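Local coordinates for protein erythromycin C-12 hydroxylase (Saccharopolyspora erythraea, PDB 3ZKP) that hydroxylates the macrolactone ring of erythromycin D at C-12 to give erythromycin C, using a heme-bound iron in a cytochrome P450 fold, at residues S104-R109 against F352-P357; V254-E259 against R283-F288. The protein carries 1 engineered substitution. All coordinates share one frame; numbering follows the deposited sequence.

Contact 1 of 2, residues S104-R109 against F352-P357; sequences SAFTPR and FCLGAP. With HEM (protoporphyrin IX containing Fe), chain B.
L354 O, G355 CA and the heme vinyl carbon HEM CAC all come up obliquely to the F106 ring. CD1 is the ring atom nearest G355 CA, and F106 CE1 is 3.6 Å from HEM CAC; a separate apolar contact puts F106 CD2 3.7 Å from L354 CG. At the ring edge, in its plane, sits a water that donates one bond to F106 O (3.2 Å) and another to L354 O (3.1 Å), joining the two backbones where they make no direct hydrogen bond. The side chains of F106 and L354 cross at about a right angle, and F106 CB also rests on L354 O. Beyond this, P357 CG packs 3.6 Å from F106 O, and P108 CG meets P357 CG at 4.3 Å. C353 is the axial ligand; with SG anti to its backbone N (chi1 180°), the sulfur reaches the iron, SG to FE 2.3 Å. A type I turn from C353 to A356 then brings the backbone of G355 against the porphyrin, G355 CA lying 3.5 Å from HEM C3C. This is the cysteine-ligand loop of the P450 fold, on the proximal side of the heme. L354 also packs on R99 and V102 of helix 94-102, F106 on L212 of helix 212-218, and P357 and P108 stand near the starts of helices 356-374 and 108-112.

Contact 2 of 2, residues V254-E259 against R283-F288; sequences VRTLDE and RYRPPF. With ERB (Erythromycin B), chain C.
R285 reaches across from the end of helix 274-284 to T256 and E259 on helix 244-259, its chain extended from CG to NE. Its guanidinium meets T256 OG1 and E259 OE2 at the edge, near its plane. NH1 donates to T256 OG1 (3.0 Å), and NH2 makes a salt bridge to E259 OE2 (2.7 Å), met on the syn side. R285 NH1 adds a weak bond to E259 OE1. The carboxylate is turned 62° from the guanidinium, so the pair is not a coplanar bidentate one. E259 starts with CG anti to its carbonyl carbon (chi1 -57°) and then runs straight on to meet R285 from the opposite direction. In T256, OG1 lies anti to the carbonyl carbon (chi1 -53°), which gives the hydroxyl to R285 and the other branch, CG2, to Y284 CD2 (3.9 Å). Over one face of the R285 guanidinium comes R255 NH1, 3.6 Å from R285 CZ; the R255 chain, bent at chi3, crosses R285 at about a right angle. Y284 CE2 covers part of the opposite face, and a water that donates to E259 OE1 lies close to Y284 OH. T256 OG1 is also bonded to N252 O, R255 NH2 to N252 OD1. Farther along, F288 lays its ring over ERB C10. With E27 at R285 NE, two carboxylates probably compensate for burying the R285 charge and for the nearness of R255.

Overall arrangement
From the N terminus, the chain first passes the segment 104-109, which follows helix 94-102 and runs into helix 108-112, and contact 1 closes only when it returns at 352-357, with 242 residues between. Within that long loop lies contact 2, nested and much shorter: helix 244-259 is followed by helix 262-269 and then helix 274-284, whose end folds back on the first with 23 residues between. Contact 1 thus ties an early part of the chain to the heme-ligand loop and helix 356-374, whereas contact 2 joins the C-terminal ends of helices 244-259 and 274-284, after which the chain runs through F288 of the erythromycin B pocket to strand 290-295. Their centres are about 22 Å apart, and they do not touch.

Contact 1 of 2, residues S104-R109 against F352-P357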
ATOM      1  N   SER A 104      17.842   6.258  -4.031  1.00 16.52           N
ATOM      2  CA  SER A 104      18.806   5.311  -4.622  1.00 17.61           C
ATOM      3  C   SER A 104      18.672   3.879  -4.089  1.00 17.54           C
ATOM      4  O   SER A 104      19.089   2.932  -4.745  1.00 18.00           O
ATOM      5  CB  SER A 104      20.251   5.816  -4.475  1.00 18.01           C
ATOM      6  OG  SER A 104      20.706   5.713  -3.135  1.00 20.31           O
ATOM      7  N   ALA A 105      18.077   3.719  -2.909  1.00 17.56           N
ATOM      8  CA  ALA A 105      17.834   2.392  -2.338  1.00 17.37           C
ATOM      9  C   ALA A 105      16.777   1.634  -3.131  1.00 17.23           C
ATOM     10  O   ALA A 105      16.714   0.401  -3.076  1.00 17.56           O
ATOM     11  CB  ALA A 105      17.398   2.512  -0.896  1.00 17.68           C
ATOM     12  N   PHE A 106      15.970   2.373  -3.891  1.00 16.52           N
ATOM     13  CA  PHE A 106      14.750   1.827  -4.471  1.00 16.84           C
ATOM     14  C   PHE A 106      14.764   1.710  -5.989  1.00 17.46           C
ATOM     15  O   PHE A 106      13.749   1.336  -6.585  1.00 17.67           O
ATOM     16  CB  PHE A 106      13.535   2.647  -4.019  1.00 15.96           C
ATOM     17  CG  PHE A 106      13.211   2.481  -2.563  1.00 15.21           C
ATOM     18  CD1 PHE A 106      12.506   1.367  -2.122  1.00 14.97           C
ATOM     19  CD2 PHE A 106      13.634   3.429  -1.634  1.00 15.11           C
ATOM     20  CE1 PHE A 106      12.210   1.198  -0.763  1.00 15.94           C
ATOM     21  CE2 PHE A 106      13.338   3.300  -0.264  1.00 16.44           C
ATOM     22  CZ  PHE A 106      12.629   2.169   0.176  1.00 16.75           C
ATOM     23  N   THR A 107      15.909   1.986  -6.606  1.00 17.87           N
ATOM     24  CA  THR A 107      16.027   1.873  -8.070  1.00 18.93           C
ATOM     25  C   THR A 107      15.855   0.419  -8.554  1.00 18.75           C
ATOM     26  O   THR A 107      16.208  -0.524  -7.841  1.00 17.96           O
ATOM     27  CB  THR A 107      17.370   2.433  -8.609  1.00 19.00           C
ATOM     28  OG1 THR A 107      18.448   1.588  -8.204  1.00 20.74           O
ATOM     29  CG2 THR A 107      17.626   3.857  -8.112  1.00 20.27           C
ATOM     30  N   PRO A 108      15.289   0.236  -9.767  1.00 18.85           N
ATOM     31  CA  PRO A 108      15.128  -1.117 -10.304  1.00 18.75           C
ATOM     32  C   PRO A 108      16.402  -1.990 -10.278  1.00 18.03           C
ATOM     33  O   PRO A 108      16.316  -3.183  -9.985  1.00 17.19           O
ATOM     34  CB  PRO A 108      14.649  -0.862 -11.744  1.00 19.09           C
ATOM     35  CG  PRO A 108      13.886   0.423 -11.634  1.00 18.43           C
ATOM     36  CD  PRO A 108      14.718   1.253 -10.679  1.00 19.02           C
ATOM     37  N   ARG A 109      17.566  -1.406 -10.552  1.00 17.77           N
ATOM     38  CA  ARG A 109      18.817  -2.192 -10.572  1.00 17.88           C
ATOM     39  C   ARG A 109      19.211  -2.692  -9.185  1.00 17.53           C
ATOM     40  O   ARG A 109      19.646  -3.841  -9.027  1.00 17.16           O
ATOM     41  CB  ARG A 109      19.976  -1.402 -11.201  1.00 18.26           C
ATOM     42  CG  ARG A 109      20.374  -0.133 -10.461  1.00 19.46           C
ATOM     43  CD  ARG A 109      21.202   0.767 -11.368  1.00 23.26           C
ATOM     44  NE  ARG A 109      21.578   2.023 -10.708  1.00 25.40           N
ATOM     45  CZ  ARG A 109      20.810   3.109 -10.658  1.00 25.36           C
ATOM     46  NH1 ARG A 109      19.605   3.101 -11.222  1.00 26.15           N
ATOM     47  NH2 ARG A 109      21.243   4.201 -10.031  1.00 25.24           N
ATOM     48  N   PHE A 352       4.525   9.451  -5.941  1.00  9.98           N
ATOM     49  CA  PHE A 352       4.402   8.110  -6.535  1.00  9.27           C
ATOM     50  C   PHE A 352       5.294   7.105  -5.808  1.00  9.56           C
ATOM     51  O   PHE A 352       6.488   7.362  -5.572  1.00  8.87           O
ATOM     52  CB  PHE A 352       4.704   8.138  -8.044  1.00  9.45           C
ATOM     53  CG  PHE A 352       4.484   6.804  -8.753  1.00 10.47           C
ATOM     54  CD1 PHE A 352       5.510   5.860  -8.831  1.00  9.70           C
ATOM     55  CD2 PHE A 352       3.259   6.515  -9.365  1.00  9.80           C
ATOM     56  CE1 PHE A 352       5.311   4.644  -9.504  1.00  8.85           C
ATOM     57  CE2 PHE A 352       3.051   5.313 -10.039  1.00  8.22           C
ATOM     58  CZ  PHE A 352       4.072   4.368 -10.101  1.00  8.89           C
ATOM     59  N   CYS A 353       4.701   5.964  -5.450  1.00  8.92           N
ATOM     60  CA  CYS A 353       5.321   4.983  -4.572  1.00  8.71           C
ATOM     61  C   CYS A 353       6.804   4.727  -4.836  1.00  8.72           C
ATOM     62  O   CYS A 353       7.195   4.207  -5.883  1.00  7.88           O
ATOM     63  CB  CYS A 353       4.574   3.656  -4.666  1.00  8.20           C
ATOM     64  SG  CYS A 353       5.257   2.378  -3.638  1.00 10.35           S
ATOM     65  N   LEU A 354       7.613   5.039  -3.842  1.00  9.47           N
ATOM     66  CA  LEU A 354       9.044   4.803  -3.916  1.00 10.36           C
ATOM     67  C   LEU A 354       9.326   3.299  -3.994  1.00  9.88           C
ATOM     68  O   LEU A 354      10.326   2.871  -4.577  1.00 10.04           O
ATOM     69  CB  LEU A 354       9.660   5.385  -2.656  1.00 11.25           C
ATOM     70  CG  LEU A 354      11.086   5.895  -2.543  1.00 14.84           C
ATOM     71  CD1 LEU A 354      11.634   6.502  -3.838  1.00 13.54           C
ATOM     72  CD2 LEU A 354      11.045   6.902  -1.409  1.00 17.07           C
ATOM     73  N   GLY A 355       8.437   2.502  -3.410  1.00  9.52           N
ATOM     74  CA  GLY A 355       8.614   1.042  -3.317  1.00  9.41           C
ATOM     75  C   GLY A 355       8.061   0.230  -4.482  1.00  9.18           C
ATOM     76  O   GLY A 355       8.064  -0.999  -4.432  1.00  8.95           O
ATOM     77  N   ALA A 356       7.564   0.907  -5.524  1.00  9.26           N
ATOM     78  CA  ALA A 356       6.907   0.207  -6.644  1.00  9.59           C
ATOM     79  C   ALA A 356       7.715  -0.943  -7.271  1.00  9.07           C
ATOM     80  O   ALA A 356       7.187  -2.033  -7.424  1.00  9.13           O
ATOM     81  CB  ALA A 356       6.376   1.194  -7.719  1.00  9.10           C
ATOM     82  N   PRO A 357       8.996  -0.706  -7.650  1.00  9.14           N
ATOM     83  CA  PRO A 357       9.810  -1.827  -8.185  1.00  8.81           C
ATOM     84  C   PRO A 357       9.895  -2.995  -7.200  1.00  8.97           C
ATOM     85  O   PRO A 357       9.810  -4.167  -7.604  1.00  8.56           O
ATOM     86  CB  PRO A 357      11.197  -1.193  -8.394  1.00  9.33           C
ATOM     87  CG  PRO A 357      10.897   0.308  -8.583  1.00  9.23           C
ATOM     88  CD  PRO A 357       9.736   0.573  -7.658  1.00  8.50           C
TER
HETATM   89  CHA HEM B 412       3.961   6.009  -1.359  1.00  7.81           C
HETATM   90  CHB HEM B 412       1.100   2.286  -2.628  1.00  7.51           C
HETATM   91  CHC HEM B 412       4.552  -0.920  -1.494  1.00  7.96           C
HETATM   92  CHD HEM B 412       7.384   2.747   0.106  1.00  8.51           C
HETATM   93  C1A HEM B 412       2.873   5.284  -1.819  1.00  8.90           C
HETATM   94  C2A HEM B 412       1.631   5.815  -2.352  1.00  7.54           C
HETATM   95  C3A HEM B 412       0.850   4.784  -2.712  1.00  8.66           C
HETATM   96  C4A HEM B 412       1.563   3.560  -2.415  1.00  6.03           C
HETATM   97  CMA HEM B 412      -0.591   4.863  -3.326  1.00  7.10           C
HETATM   98  CAA HEM B 412       1.294   7.314  -2.490  1.00  8.52           C
HETATM   99  CBA HEM B 412       0.452   7.858  -1.341  1.00  8.17           C
HETATM  100  CGA HEM B 412       0.092   9.331  -1.576  1.00  8.90           C
HETATM  101  O1A HEM B 412       0.168   9.856  -2.727  1.00  8.36           O
HETATM  102  O2A HEM B 412      -0.313   9.996  -0.592  1.00  8.49           O
HETATM  103  C1B HEM B 412       1.763   1.079  -2.448  1.00  8.44           C
HETATM  104  C2B HEM B 412       1.246  -0.235  -2.764  1.00  8.85           C
HETATM  105  C3B HEM B 412       2.197  -1.139  -2.455  1.00  7.63           C
HETATM  106  C4B HEM B 412       3.345  -0.403  -1.938  1.00  8.25           C
HETATM  107  CMB HEM B 412      -0.174  -0.466  -3.342  1.00  8.37           C
HETATM  108  CAB HEM B 412       2.157  -2.688  -2.566  1.00  9.36           C
HETATM  109  CBB HEM B 412       1.670  -3.374  -3.618  1.00  9.29           C
HETATM  110  C1C HEM B 412       5.621  -0.206  -0.983  1.00  7.94           C
HETATM  111  C2C HEM B 412       6.869  -0.782  -0.531  1.00  8.74           C
HETATM  112  C3C HEM B 412       7.655   0.225  -0.091  1.00  8.94           C
HETATM  113  C4C HEM B 412       6.935   1.472  -0.236  1.00  8.17           C
HETATM  114  CMC HEM B 412       7.213  -2.293  -0.595  1.00  8.09           C
HETATM  115  CAC HEM B 412       9.075   0.075   0.492  1.00  9.27           C
HETATM  116  CBC HEM B 412       9.365   0.710   1.642  1.00  9.46           C
HETATM  117  C1D HEM B 412       6.732   3.950  -0.101  1.00  8.75           C
HETATM  118  C2D HEM B 412       7.207   5.249   0.331  1.00  8.33           C
HETATM  119  C3D HEM B 412       6.143   6.233  -0.123  1.00  7.89           C
HETATM  120  C4D HEM B 412       5.121   5.470  -0.794  1.00  8.54           C
HETATM  121  CMD HEM B 412       8.495   5.567   1.128  1.00  9.87           C
HETATM  122  CAD HEM B 412       6.135   7.758   0.086  1.00  9.71           C
HETATM  123  CBD HEM B 412       6.611   8.385  -1.221  1.00  9.43           C
HETATM  124  CGD HEM B 412       6.559   9.883  -1.104  1.00 10.48           C
HETATM  125  O1D HEM B 412       5.720  10.383  -0.319  1.00  9.58           O
HETATM  126  O2D HEM B 412       7.348  10.567  -1.808  1.00 10.14           O
HETATM  127  NA  HEM B 412       2.796   3.900  -1.883  1.00  7.90           N
HETATM  128  NB  HEM B 412       3.030   0.921  -1.921  1.00  8.46           N
HETATM  129  NC  HEM B 412       5.692   1.165  -0.766  1.00  8.05           N
HETATM  130  ND  HEM B 412       5.505   4.132  -0.762  1.00  8.72           N
HETATM  131 FE   HEM B 412       4.296   2.528  -1.531  1.00  9.72          FE
HETATM  132  O   HOH W   1      11.391  -0.029  -4.975  1.00 24.74           O

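Contact 2 of 2, residues V254-E259 against R283-F288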
ATOM      1  N   VAL A 254      -4.261 -13.744  -5.306  1.00  8.21           N
ATOM      2  CA  VAL A 254      -4.725 -15.136  -5.242  1.00  7.41           C
ATOM      3  C   VAL A 254      -6.254 -15.156  -5.310  1.00  8.12           C
ATOM      4  O   VAL A 254      -6.837 -15.943  -6.071  1.00  8.53           O
ATOM      5  CB  VAL A 254      -4.122 -15.904  -4.013  1.00  7.52           C
ATOM      6  CG1 VAL A 254      -4.763 -17.265  -3.827  1.00  6.62           C
ATOM      7  CG2 VAL A 254      -2.595 -16.093  -4.212  1.00  7.46           C
ATOM      8  N   ARG A 255      -6.899 -14.264  -4.557  1.00  8.04           N
ATOM      9  CA  ARG A 255      -8.370 -14.153  -4.554  1.00  7.88           C
ATOM     10  C   ARG A 255      -8.969 -13.794  -5.932  1.00  8.34           C
ATOM     11  O   ARG A 255     -10.017 -14.315  -6.328  1.00  7.18           O
ATOM     12  CB  ARG A 255      -8.814 -13.137  -3.494  1.00  7.61           C
ATOM     13  CG  ARG A 255     -10.326 -13.019  -3.279  1.00 10.22           C
ATOM     14  CD  ARG A 255     -10.646 -12.263  -1.964  1.00  9.03           C
ATOM     15  NE  ARG A 255     -10.008 -10.946  -1.857  1.00  8.54           N
ATOM     16  CZ  ARG A 255     -10.617  -9.777  -2.060  1.00  9.79           C
ATOM     17  NH1 ARG A 255     -11.905  -9.723  -2.405  1.00  9.31           N
ATOM     18  NH2 ARG A 255      -9.930  -8.649  -1.914  1.00  7.58           N
ATOM     19  N   THR A 256      -8.310 -12.900  -6.657  1.00  7.96           N
ATOM     20  CA  THR A 256      -8.767 -12.529  -8.003  1.00  8.29           C
ATOM     21  C   THR A 256      -8.550 -13.657  -9.021  1.00  8.88           C
ATOM     22  O   THR A 256      -9.440 -13.913  -9.854  1.00  9.46           O
ATOM     23  CB  THR A 256      -8.081 -11.217  -8.499  1.00  7.84           C
ATOM     24  OG1 THR A 256      -8.264 -10.179  -7.527  1.00  8.12           O
ATOM     25  CG2 THR A 256      -8.655 -10.753  -9.854  1.00  7.21           C
ATOM     26  N   LEU A 257      -7.381 -14.311  -8.979  1.00  8.28           N
ATOM     27  CA  LEU A 257      -7.123 -15.491  -9.830  1.00  9.05           C
ATOM     28  C   LEU A 257      -8.131 -16.625  -9.574  1.00  9.49           C
ATOM     29  O   LEU A 257      -8.615 -17.276 -10.506  1.00  8.93           O
ATOM     30  CB  LEU A 257      -5.691 -15.997  -9.663  1.00  9.20           C
ATOM     31  CG  LEU A 257      -4.591 -15.118 -10.270  1.00  9.01           C
ATOM     32  CD1 LEU A 257      -3.238 -15.689  -9.879  1.00  8.80           C
ATOM     33  CD2 LEU A 257      -4.744 -15.051 -11.772  1.00 10.12           C
ATOM     34  N   ASP A 258      -8.484 -16.809  -8.308  1.00  9.99           N
ATOM     35  CA  ASP A 258      -9.533 -17.762  -7.922  1.00 10.91           C
ATOM     36  C   ASP A 258     -10.873 -17.436  -8.599  1.00 11.34           C
ATOM     37  O   ASP A 258     -11.612 -18.350  -8.965  1.00 11.18           O
ATOM     38  CB  ASP A 258      -9.695 -17.771  -6.393  1.00 10.40           C
ATOM     39  CG  ASP A 258     -10.797 -18.717  -5.915  1.00 11.95           C
ATOM     40  OD1 ASP A 258     -10.510 -19.919  -5.731  1.00 12.38           O
ATOM     41  OD2 ASP A 258     -11.937 -18.249  -5.704  1.00 11.10           O
ATOM     42  N   GLU A 259     -11.174 -16.146  -8.782  1.00 11.79           N
ATOM     43  CA  GLU A 259     -12.404 -15.741  -9.480  1.00 13.36           C
ATOM     44  C   GLU A 259     -12.292 -15.852 -10.996  1.00 12.86           C
ATOM     45  O   GLU A 259     -13.311 -15.886 -11.689  1.00 13.83           O
ATOM     46  CB  GLU A 259     -12.824 -14.306  -9.131  1.00 12.56           C
ATOM     47  CG  GLU A 259     -13.042 -14.022  -7.685  1.00 15.73           C
ATOM     48  CD  GLU A 259     -13.204 -12.528  -7.411  1.00 16.28           C
ATOM     49  OE1 GLU A 259     -12.934 -11.687  -8.304  1.00 24.23           O
ATOM     50  OE2 GLU A 259     -13.633 -12.190  -6.302  1.00 22.87           O
ATOM     51  N   ARG A 283      -4.777  -2.593 -10.481  1.00  9.14           N
ATOM     52  CA  ARG A 283      -5.868  -1.767 -10.998  1.00  9.13           C
ATOM     53  C   ARG A 283      -7.222  -2.216 -10.433  1.00  9.18           C
ATOM     54  O   ARG A 283      -8.008  -1.406  -9.963  1.00 10.12           O
ATOM     55  CB  ARG A 283      -5.931  -1.843 -12.531  1.00  8.60           C
ATOM     56  CG  ARG A 283      -6.954  -0.852 -13.128  1.00  7.33           C
ATOM     57  CD  ARG A 283      -7.310  -1.204 -14.589  1.00  9.84           C
ATOM     58  NE  ARG A 283      -8.022  -2.476 -14.718  1.00  9.47           N
ATOM     59  CZ  ARG A 283      -9.346  -2.623 -14.665  1.00 10.06           C
ATOM     60  NH1 ARG A 283     -10.135  -1.573 -14.485  1.00  9.85           N
ATOM     61  NH2 ARG A 283      -9.882  -3.837 -14.816  1.00 10.38           N
ATOM     62  N   TYR A 284      -7.477  -3.516 -10.504  1.00  9.35           N
ATOM     63  CA  TYR A 284      -8.782  -4.097 -10.187  1.00  9.44           C
ATOM     64  C   TYR A 284      -9.124  -3.971  -8.710  1.00  8.83           C
ATOM     65  O   TYR A 284     -10.269  -3.663  -8.340  1.00  8.34           O
ATOM     66  CB  TYR A 284      -8.743  -5.574 -10.572  1.00 10.22           C
ATOM     67  CG  TYR A 284     -10.077  -6.266 -10.662  1.00 10.28           C
ATOM     68  CD1 TYR A 284     -10.967  -5.965 -11.696  1.00 10.90           C
ATOM     69  CD2 TYR A 284     -10.427  -7.264  -9.747  1.00 11.27           C
ATOM     70  CE1 TYR A 284     -12.189  -6.620 -11.799  1.00 13.27           C
ATOM     71  CE2 TYR A 284     -11.635  -7.942  -9.856  1.00 11.66           C
ATOM     72  CZ  TYR A 284     -12.506  -7.605 -10.878  1.00 11.55           C
ATOM     73  OH  TYR A 284     -13.700  -8.244 -10.985  1.00 14.66           O
ATOM     74  N   ARG A 285      -8.134  -4.256  -7.874  1.00  8.41           N
ATOM     75  CA  ARG A 285      -8.288  -4.223  -6.429  1.00  8.11           C
ATOM     76  C   ARG A 285      -7.103  -3.510  -5.730  1.00  7.87           C
ATOM     77  O   ARG A 285      -6.308  -4.152  -5.068  1.00  7.80           O
ATOM     78  CB  ARG A 285      -8.482  -5.649  -5.901  1.00  8.80           C
ATOM     79  CG  ARG A 285      -9.936  -6.146  -5.934  1.00  7.82           C
ATOM     80  CD  ARG A 285     -10.052  -7.649  -5.803  1.00  8.87           C
ATOM     81  NE  ARG A 285     -11.458  -8.070  -5.670  1.00 12.41           N
ATOM     82  CZ  ARG A 285     -11.929  -9.267  -6.018  1.00 12.38           C
ATOM     83  NH1 ARG A 285     -11.126 -10.177  -6.544  1.00 12.70           N
ATOM     84  NH2 ARG A 285     -13.217  -9.551  -5.864  1.00 12.84           N
ATOM     85  N   PRO A 286      -7.014  -2.162  -5.846  1.00  8.04           N
ATOM     86  CA  PRO A 286      -5.903  -1.439  -5.196  1.00  8.26           C
ATOM     87  C   PRO A 286      -5.926  -1.656  -3.686  1.00  8.14           C
ATOM     88  O   PRO A 286      -6.978  -1.470  -3.064  1.00  8.62           O
ATOM     89  CB  PRO A 286      -6.203   0.047  -5.515  1.00  8.22           C
ATOM     90  CG  PRO A 286      -7.738   0.060  -5.819  1.00  8.36           C
ATOM     91  CD  PRO A 286      -7.930  -1.242  -6.553  1.00  7.37           C
ATOM     92  N   PRO A 287      -4.776  -2.061  -3.097  1.00  7.34           N
ATOM     93  CA  PRO A 287      -4.674  -2.197  -1.639  1.00  7.44           C
ATOM     94  C   PRO A 287      -5.100  -0.944  -0.841  1.00  7.64           C
ATOM     95  O   PRO A 287      -5.781  -1.063   0.190  1.00  6.97           O
ATOM     96  CB  PRO A 287      -3.177  -2.524  -1.423  1.00  7.24           C
ATOM     97  CG  PRO A 287      -2.801  -3.299  -2.707  1.00  8.14           C
ATOM     98  CD  PRO A 287      -3.534  -2.486  -3.786  1.00  7.16           C
ATOM     99  N   PHE A 288      -4.720   0.229  -1.336  1.00  7.38           N
ATOM    100  CA  PHE A 288      -5.007   1.512  -0.702  1.00  8.05           C
ATOM    101  C   PHE A 288      -5.988   2.214  -1.653  1.00  8.11           C
ATOM    102  O   PHE A 288      -5.562   2.795  -2.640  1.00  8.90           O
ATOM    103  CB  PHE A 288      -3.695   2.307  -0.570  1.00  7.66           C
ATOM    104  CG  PHE A 288      -3.755   3.512   0.358  1.00  8.84           C
ATOM    105  CD1 PHE A 288      -4.302   3.413   1.636  1.00  9.78           C
ATOM    106  CD2 PHE A 288      -3.168   4.720  -0.028  1.00  9.06           C
ATOM    107  CE1 PHE A 288      -4.304   4.503   2.502  1.00 10.04           C
ATOM    108  CE2 PHE A 288      -3.168   5.825   0.827  1.00  9.55           C
ATOM    109  CZ  PHE A 288      -3.724   5.719   2.089  1.00  9.31           C
TER
HETATM  110  C1  ERB C 413       2.241   5.495   5.655  1.00  9.82           C
HETATM  111  N1  ERB C 413      -7.301   7.942   6.346  1.00 14.24           N
HETATM  112  O1  ERB C 413       2.293   4.280   5.811  1.00 10.72           O
HETATM  113  C2  ERB C 413       1.959   6.503   6.751  1.00 10.19           C
HETATM  114  O2  ERB C 413       2.444   6.081   4.361  1.00  9.43           O
HETATM  115  C3  ERB C 413       0.554   6.338   7.381  1.00 10.38           C
HETATM  116  O3  ERB C 413       0.279   7.554   8.102  1.00 11.44           O
HETATM  117  C4  ERB C 413      -0.524   6.076   6.317  1.00  9.81           C
HETATM  118  O4  ERB C 413      -1.625   8.141   9.308  1.00 10.58           O
HETATM  119  C5  ERB C 413      -1.711   5.239   6.867  1.00 10.87           C
HETATM  120  O5  ERB C 413       1.557   9.889   9.645  1.00 13.70           O
HETATM  121  C6  ERB C 413      -1.579   3.729   6.622  1.00 11.99           C
HETATM  122  O6  ERB C 413      -0.637  11.523  10.274  1.00 13.31           O
HETATM  123  C7  ERB C 413      -1.893   3.442   5.139  1.00 10.63           C
HETATM  124  O7  ERB C 413      -2.951   5.640   6.275  1.00 11.79           O
HETATM  125  C8  ERB C 413      -1.194   2.256   4.451  1.00 11.63           C
HETATM  126  O8  ERB C 413      -4.771   7.426   4.991  1.00 11.63           O
HETATM  127  C9  ERB C 413      -1.245   2.396   2.934  1.00 12.08           C
HETATM  128  O9  ERB C 413      -4.200   5.774   8.245  1.00 11.94           O
HETATM  129  C10 ERB C 413      -0.424   3.443   2.179  1.00 11.26           C
HETATM  130  O10 ERB C 413      -0.265   3.287   6.976  1.00 11.82           O
HETATM  131  C11 ERB C 413       0.888   3.740   2.913  1.00  9.98           C
HETATM  132  O11 ERB C 413      -1.975   1.673   2.282  1.00 11.74           O
HETATM  133  C12 ERB C 413       1.655   4.960   2.375  1.00  8.83           C
HETATM  134  O12 ERB C 413       1.701   2.558   2.873  1.00 11.41           O
HETATM  135  C13 ERB C 413       2.861   5.283   3.264  1.00  7.92           C
HETATM  136  C14 ERB C 413      -0.383   7.413   9.370  1.00 11.24           C
HETATM  137  C15 ERB C 413       0.494   7.910  10.540  1.00 11.36           C
HETATM  138  C16 ERB C 413       0.619   9.445  10.637  1.00 12.10           C
HETATM  139  C17 ERB C 413      -0.747  10.101  10.371  1.00 10.33           C
HETATM  140  C18 ERB C 413      -1.455   9.544   9.128  1.00  9.78           C
HETATM  141  C19 ERB C 413       1.176   9.797  12.036  1.00 12.45           C
HETATM  142  C20 ERB C 413       2.605  10.834   9.927  1.00 13.81           C
HETATM  143  C21 ERB C 413      -2.825  10.175   8.894  1.00 10.96           C
HETATM  144  C22 ERB C 413      -3.823   6.471   7.055  1.00 11.33           C
HETATM  145  C23 ERB C 413      -5.087   6.793   6.256  1.00 12.77           C
HETATM  146  C24 ERB C 413      -6.055   7.631   7.114  1.00 12.12           C
HETATM  147  C25 ERB C 413      -6.305   6.939   8.470  1.00 12.64           C
HETATM  148  C26 ERB C 413      -4.983   6.567   9.146  1.00 13.13           C
HETATM  149  C27 ERB C 413      -5.207   5.737  10.418  1.00 14.35           C
HETATM  150  C28 ERB C 413      -8.195   6.784   6.053  1.00 14.43           C
HETATM  151  C29 ERB C 413      -8.090   8.969   7.048  1.00 12.42           C
HETATM  152  C30 ERB C 413       3.118   6.530   7.760  1.00  8.87           C
HETATM  153  C31 ERB C 413      -0.959   7.390   5.641  1.00  9.88           C
HETATM  154  C32 ERB C 413      -2.559   2.969   7.533  1.00 13.06           C
HETATM  155  C33 ERB C 413      -1.802   0.924   4.925  1.00 12.25           C
HETATM  156  C34 ERB C 413      -0.172   3.064   0.713  1.00 11.29           C
HETATM  157  C35 ERB C 413       0.718   6.160   2.155  1.00  7.89           C
HETATM  158  C36 ERB C 413       3.881   6.163   2.548  1.00  9.61           C
HETATM  159  C37 ERB C 413       5.103   6.358   3.429  1.00  8.18           C
HETATM  160  O   HOH W   2     -14.633  -9.512  -9.053  1.00 29.06           O